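Local coordinates for protein alpha-galactosidase (PDB 3A5V) that probably hydrolyses terminal alpha-galactosyl residues of galactosides, as a tetrameric fungal alpha-galactosidase of glycoside hydrolase family 27, at residues W121-L126 and R159-S164. Numbering follows the deposited sequence.
Sequences WGIDYL and RPMLYS. With NAG (2-acetamido-2-deoxy-beta-D-glucopyranose), chain B.
Leu162 lies alongside Tyr125, both side chains pointing the same way, and its CD2 reaches ring atom CE2 of Tyr125 at 3.6 Å. Tyr125 holds CG anti to its backbone N (chi1 -173°), which brings the ring beside Leu162, with Leu162 O over one ring face. On the other side of the sheet, Leu126 CD2 packs obliquely on Tyr163 CE1 at 4.0 Å. Met150 of helix 140-156 touches both residues. Strands 125-129 and 162-165 are parallel neighbours in the TIM barrel, joined through that helix as a beta-alpha-beta unit. Three backbone bonds set the register: Leu162 N to Asp124 O, Leu126 N to Leu162 O, and Ser164 N to Leu126 O. A water bridges Tyr125 OH and Ser164 OG. The polar edge lies just before the strands. There the extended Arg159 side chain lays its guanidinium over Gly122, whose CA sits 3.6 Å above the plane. Arg159 NE donates to Ile123 O at 2.9 Å, bent to 137°. Arg159 NH2 forms a salt bridge to the syn side of Asp124 OD1 at 2.9 Å. An alanine here would probably leave Asp124 without this charged mate and Ile123 O without its side-chain donor. A second water donates to Asp124 OD1 and Pro160 O, while Asp124 OD2 is held by His84 and by Ala90 N.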
ATOM      1  N   TRP A 121     -41.247   3.367  -9.948  1.00 18.19           N
ATOM      2  CA  TRP A 121     -41.733   4.006  -8.738  1.00 17.25           C
ATOM      3  C   TRP A 121     -41.654   5.529  -8.759  1.00 16.75           C
ATOM      4  O   TRP A 121     -42.272   6.182  -7.918  1.00 17.01           O
ATOM      5  CB  TRP A 121     -40.985   3.489  -7.509  1.00 17.57           C
ATOM      6  CG  TRP A 121     -41.252   2.056  -7.142  1.00 17.23           C
ATOM      7  CD1 TRP A 121     -42.269   1.251  -7.593  1.00 18.14           C
ATOM      8  CD2 TRP A 121     -40.489   1.266  -6.224  1.00 17.62           C
ATOM      9  NE1 TRP A 121     -42.173   0.000  -7.009  1.00 17.81           N
ATOM     10  CE2 TRP A 121     -41.097  -0.009  -6.158  1.00 18.35           C
ATOM     11  CE3 TRP A 121     -39.346   1.515  -5.446  1.00 19.53           C
ATOM     12  CZ2 TRP A 121     -40.600  -1.036  -5.339  1.00 18.31           C
ATOM     13  CZ3 TRP A 121     -38.856   0.494  -4.628  1.00 18.02           C
ATOM     14  CH2 TRP A 121     -39.486  -0.763  -4.586  1.00 17.62           C
ATOM     15  N   GLY A 122     -40.897   6.089  -9.702  1.00 16.18           N
ATOM     16  CA  GLY A 122     -40.669   7.538  -9.758  1.00 15.39           C
ATOM     17  C   GLY A 122     -39.474   8.047  -8.945  1.00 14.94           C
ATOM     18  O   GLY A 122     -39.383   9.233  -8.643  1.00 14.82           O
ATOM     19  N   ILE A 123     -38.573   7.143  -8.566  1.00 14.62           N
ATOM     20  CA  ILE A 123     -37.366   7.499  -7.777  1.00 13.83           C
ATOM     21  C   ILE A 123     -36.489   8.463  -8.592  1.00 13.70           C
ATOM     22  O   ILE A 123     -36.378   8.323  -9.817  1.00 14.32           O
ATOM     23  CB  ILE A 123     -36.586   6.200  -7.368  1.00 14.30           C
ATOM     24  CG1 ILE A 123     -37.408   5.351  -6.386  1.00 12.64           C
ATOM     25  CG2 ILE A 123     -35.166   6.502  -6.808  1.00 13.18           C
ATOM     26  CD1 ILE A 123     -37.688   6.007  -5.008  1.00 13.18           C
ATOM     27  N   ASP A 124     -35.915   9.461  -7.920  1.00 13.22           N
ATOM     28  CA  ASP A 124     -35.122  10.515  -8.564  1.00 13.03           C
ATOM     29  C   ASP A 124     -33.636  10.492  -8.157  1.00 12.71           C
ATOM     30  O   ASP A 124     -32.863  11.354  -8.588  1.00 13.27           O
ATOM     31  CB  ASP A 124     -35.692  11.875  -8.129  1.00 12.83           C
ATOM     32  CG  ASP A 124     -37.185  11.998  -8.408  1.00 13.93           C
ATOM     33  OD1 ASP A 124     -37.547  11.977  -9.592  1.00 15.32           O
ATOM     34  OD2 ASP A 124     -37.985  12.094  -7.447  1.00 15.75           O
ATOM     35  N   TYR A 125     -33.259   9.535  -7.308  1.00 12.57           N
ATOM     36  CA  TYR A 125     -31.999   9.608  -6.532  1.00 11.74           C
ATOM     37  C   TYR A 125     -31.712   8.234  -5.954  1.00 11.68           C
ATOM     38  O   TYR A 125     -32.584   7.630  -5.322  1.00 11.08           O
ATOM     39  CB  TYR A 125     -32.178  10.615  -5.375  1.00 12.05           C
ATOM     40  CG  TYR A 125     -30.953  10.964  -4.546  1.00 11.98           C
ATOM     41  CD1 TYR A 125     -30.376  10.037  -3.657  1.00 11.97           C
ATOM     42  CD2 TYR A 125     -30.406  12.251  -4.598  1.00 13.54           C
ATOM     43  CE1 TYR A 125     -29.248  10.382  -2.859  1.00 12.62           C
ATOM     44  CE2 TYR A 125     -29.291  12.611  -3.799  1.00 13.95           C
ATOM     45  CZ  TYR A 125     -28.714  11.670  -2.945  1.00 13.13           C
ATOM     46  OH  TYR A 125     -27.612  12.036  -2.175  1.00 13.43           O
ATOM     47  N   LEU A 126     -30.487   7.745  -6.168  1.00 11.08           N
ATOM     48  CA  LEU A 126     -30.030   6.502  -5.557  1.00 11.14           C
ATOM     49  C   LEU A 126     -28.776   6.735  -4.726  1.00 11.75           C
ATOM     50  O   LEU A 126     -27.762   7.214  -5.263  1.00 12.92           O
ATOM     51  CB  LEU A 126     -29.699   5.444  -6.617  1.00 10.94           C
ATOM     52  CG  LEU A 126     -29.057   4.137  -6.085  1.00 10.83           C
ATOM     53  CD1 LEU A 126     -30.064   3.274  -5.263  1.00 10.37           C
ATOM     54  CD2 LEU A 126     -28.506   3.325  -7.232  1.00  9.96           C
ATOM     55  N   ARG A 159     -35.041   7.374 -17.085  1.00 17.77           N
ATOM     56  CA  ARG A 159     -35.424   8.319 -16.044  1.00 17.23           C
ATOM     57  C   ARG A 159     -34.171   8.935 -15.397  1.00 17.53           C
ATOM     58  O   ARG A 159     -33.305   8.195 -14.900  1.00 16.99           O
ATOM     59  CB  ARG A 159     -36.304   7.660 -14.969  1.00 17.22           C
ATOM     60  CG  ARG A 159     -36.757   8.660 -13.909  1.00 16.80           C
ATOM     61  CD  ARG A 159     -37.651   8.071 -12.805  1.00 16.12           C
ATOM     62  NE  ARG A 159     -38.118   9.156 -11.939  1.00 15.16           N
ATOM     63  CZ  ARG A 159     -39.201   9.908 -12.178  1.00 15.21           C
ATOM     64  NH1 ARG A 159     -39.936   9.687 -13.255  1.00 16.85           N
ATOM     65  NH2 ARG A 159     -39.545  10.890 -11.355  1.00 12.31           N
ATOM     66  N   PRO A 160     -34.080  10.277 -15.381  1.00 17.37           N
ATOM     67  CA  PRO A 160     -32.962  10.917 -14.658  1.00 17.79           C
ATOM     68  C   PRO A 160     -32.985  10.574 -13.158  1.00 17.36           C
ATOM     69  O   PRO A 160     -33.967  10.863 -12.458  1.00 16.98           O
ATOM     70  CB  PRO A 160     -33.214  12.411 -14.863  1.00 18.06           C
ATOM     71  CG  PRO A 160     -34.079  12.476 -16.148  1.00 19.21           C
ATOM     72  CD  PRO A 160     -34.972  11.272 -16.006  1.00 17.68           C
ATOM     73  N   MET A 161     -31.915   9.936 -12.683  1.00 16.59           N
ATOM     74  CA  MET A 161     -31.789   9.592 -11.266  1.00 16.62           C
ATOM     75  C   MET A 161     -30.387   9.977 -10.780  1.00 15.19           C
ATOM     76  O   MET A 161     -29.381   9.517 -11.334  1.00 15.05           O
ATOM     77  CB  MET A 161     -32.058   8.093 -11.044  1.00 16.04           C
ATOM     78  CG  MET A 161     -33.505   7.684 -11.353  1.00 16.68           C
ATOM     79  SD  MET A 161     -33.916   5.948 -11.073  1.00 20.05           S
ATOM     80  CE  MET A 161     -33.490   5.333 -12.675  1.00 15.28           C
ATOM     81  N   LEU A 162     -30.326  10.833  -9.767  1.00 13.87           N
ATOM     82  CA  LEU A 162     -29.041  11.272  -9.226  1.00 12.58           C
ATOM     83  C   LEU A 162     -28.318  10.071  -8.600  1.00 12.11           C
ATOM     84  O   LEU A 162     -28.852   9.406  -7.734  1.00 10.96           O
ATOM     85  CB  LEU A 162     -29.265  12.391  -8.184  1.00 12.33           C
ATOM     86  CG  LEU A 162     -28.022  13.210  -7.793  1.00 12.81           C
ATOM     87  CD1 LEU A 162     -28.401  14.602  -7.308  1.00 12.57           C
ATOM     88  CD2 LEU A 162     -27.165  12.456  -6.753  1.00 13.04           C
ATOM     89  N   TYR A 163     -27.097   9.805  -9.055  1.00 12.14           N
ATOM     90  CA  TYR A 163     -26.359   8.607  -8.663  1.00 12.31           C
ATOM     91  C   TYR A 163     -25.307   8.969  -7.606  1.00 12.32           C
ATOM     92  O   TYR A 163     -24.254   9.538  -7.932  1.00 12.91           O
ATOM     93  CB  TYR A 163     -25.724   7.951  -9.906  1.00 11.57           C
ATOM     94  CG  TYR A 163     -25.070   6.580  -9.700  1.00 12.26           C
ATOM     95  CD1 TYR A 163     -25.435   5.740  -8.642  1.00 10.56           C
ATOM     96  CD2 TYR A 163     -24.127   6.109 -10.609  1.00 11.43           C
ATOM     97  CE1 TYR A 163     -24.842   4.460  -8.479  1.00 10.94           C
ATOM     98  CE2 TYR A 163     -23.540   4.841 -10.470  1.00 11.91           C
ATOM     99  CZ  TYR A 163     -23.895   4.028  -9.404  1.00 12.46           C
ATOM    100  OH  TYR A 163     -23.283   2.798  -9.276  1.00 11.07           O
ATOM    101  N   SER A 164     -25.631   8.658  -6.352  1.00 11.88           N
ATOM    102  CA  SER A 164     -24.794   8.990  -5.198  1.00 12.57           C
ATOM    103  C   SER A 164     -24.036   7.716  -4.802  1.00 12.66           C
ATOM    104  O   SER A 164     -24.641   6.762  -4.319  1.00 12.61           O
ATOM    105  CB  SER A 164     -25.664   9.532  -4.049  1.00 12.97           C
ATOM    106  OG  SER A 164     -25.036   9.490  -2.775  1.00 13.06           O
TER
HETATM  107  C1  NAG B   1     -27.607   8.560 -20.139  1.00 22.85           C
HETATM  108  C2  NAG B   1     -28.334   9.822 -19.648  1.00 23.42           C
HETATM  109  C3  NAG B   1     -28.176  10.991 -20.627  1.00 23.61           C
HETATM  110  C4  NAG B   1     -26.726  11.191 -21.086  1.00 25.37           C
HETATM  111  C5  NAG B   1     -26.127   9.847 -21.512  1.00 26.09           C
HETATM  112  C6  NAG B   1     -24.649   9.918 -21.894  1.00 28.62           C
HETATM  113  C7  NAG B   1     -30.287   9.309 -18.222  1.00 25.36           C
HETATM  114  C8  NAG B   1     -31.774   9.075 -18.208  1.00 23.85           C
HETATM  115  N2  NAG B   1     -29.755   9.573 -19.423  1.00 22.15           N
HETATM  116  O3  NAG B   1     -28.664  12.193 -20.052  1.00 22.77           O
HETATM  117  O4  NAG B   1     -26.740  12.073 -22.192  1.00 25.91           O
HETATM  118  O5  NAG B   1     -26.265   8.894 -20.468  1.00 26.05           O
HETATM  119  O6  NAG B   1     -23.955  10.597 -20.867  1.00 30.27           O
HETATM  120  O7  NAG B   1     -29.637   9.259 -17.166  1.00 25.16           O
HETATM  121  O   HOH W   1     -36.086  12.271 -11.941  1.00 15.52           O
HETATM  122  O   HOH W   2     -26.609  10.247  -0.661  1.00 13.64           O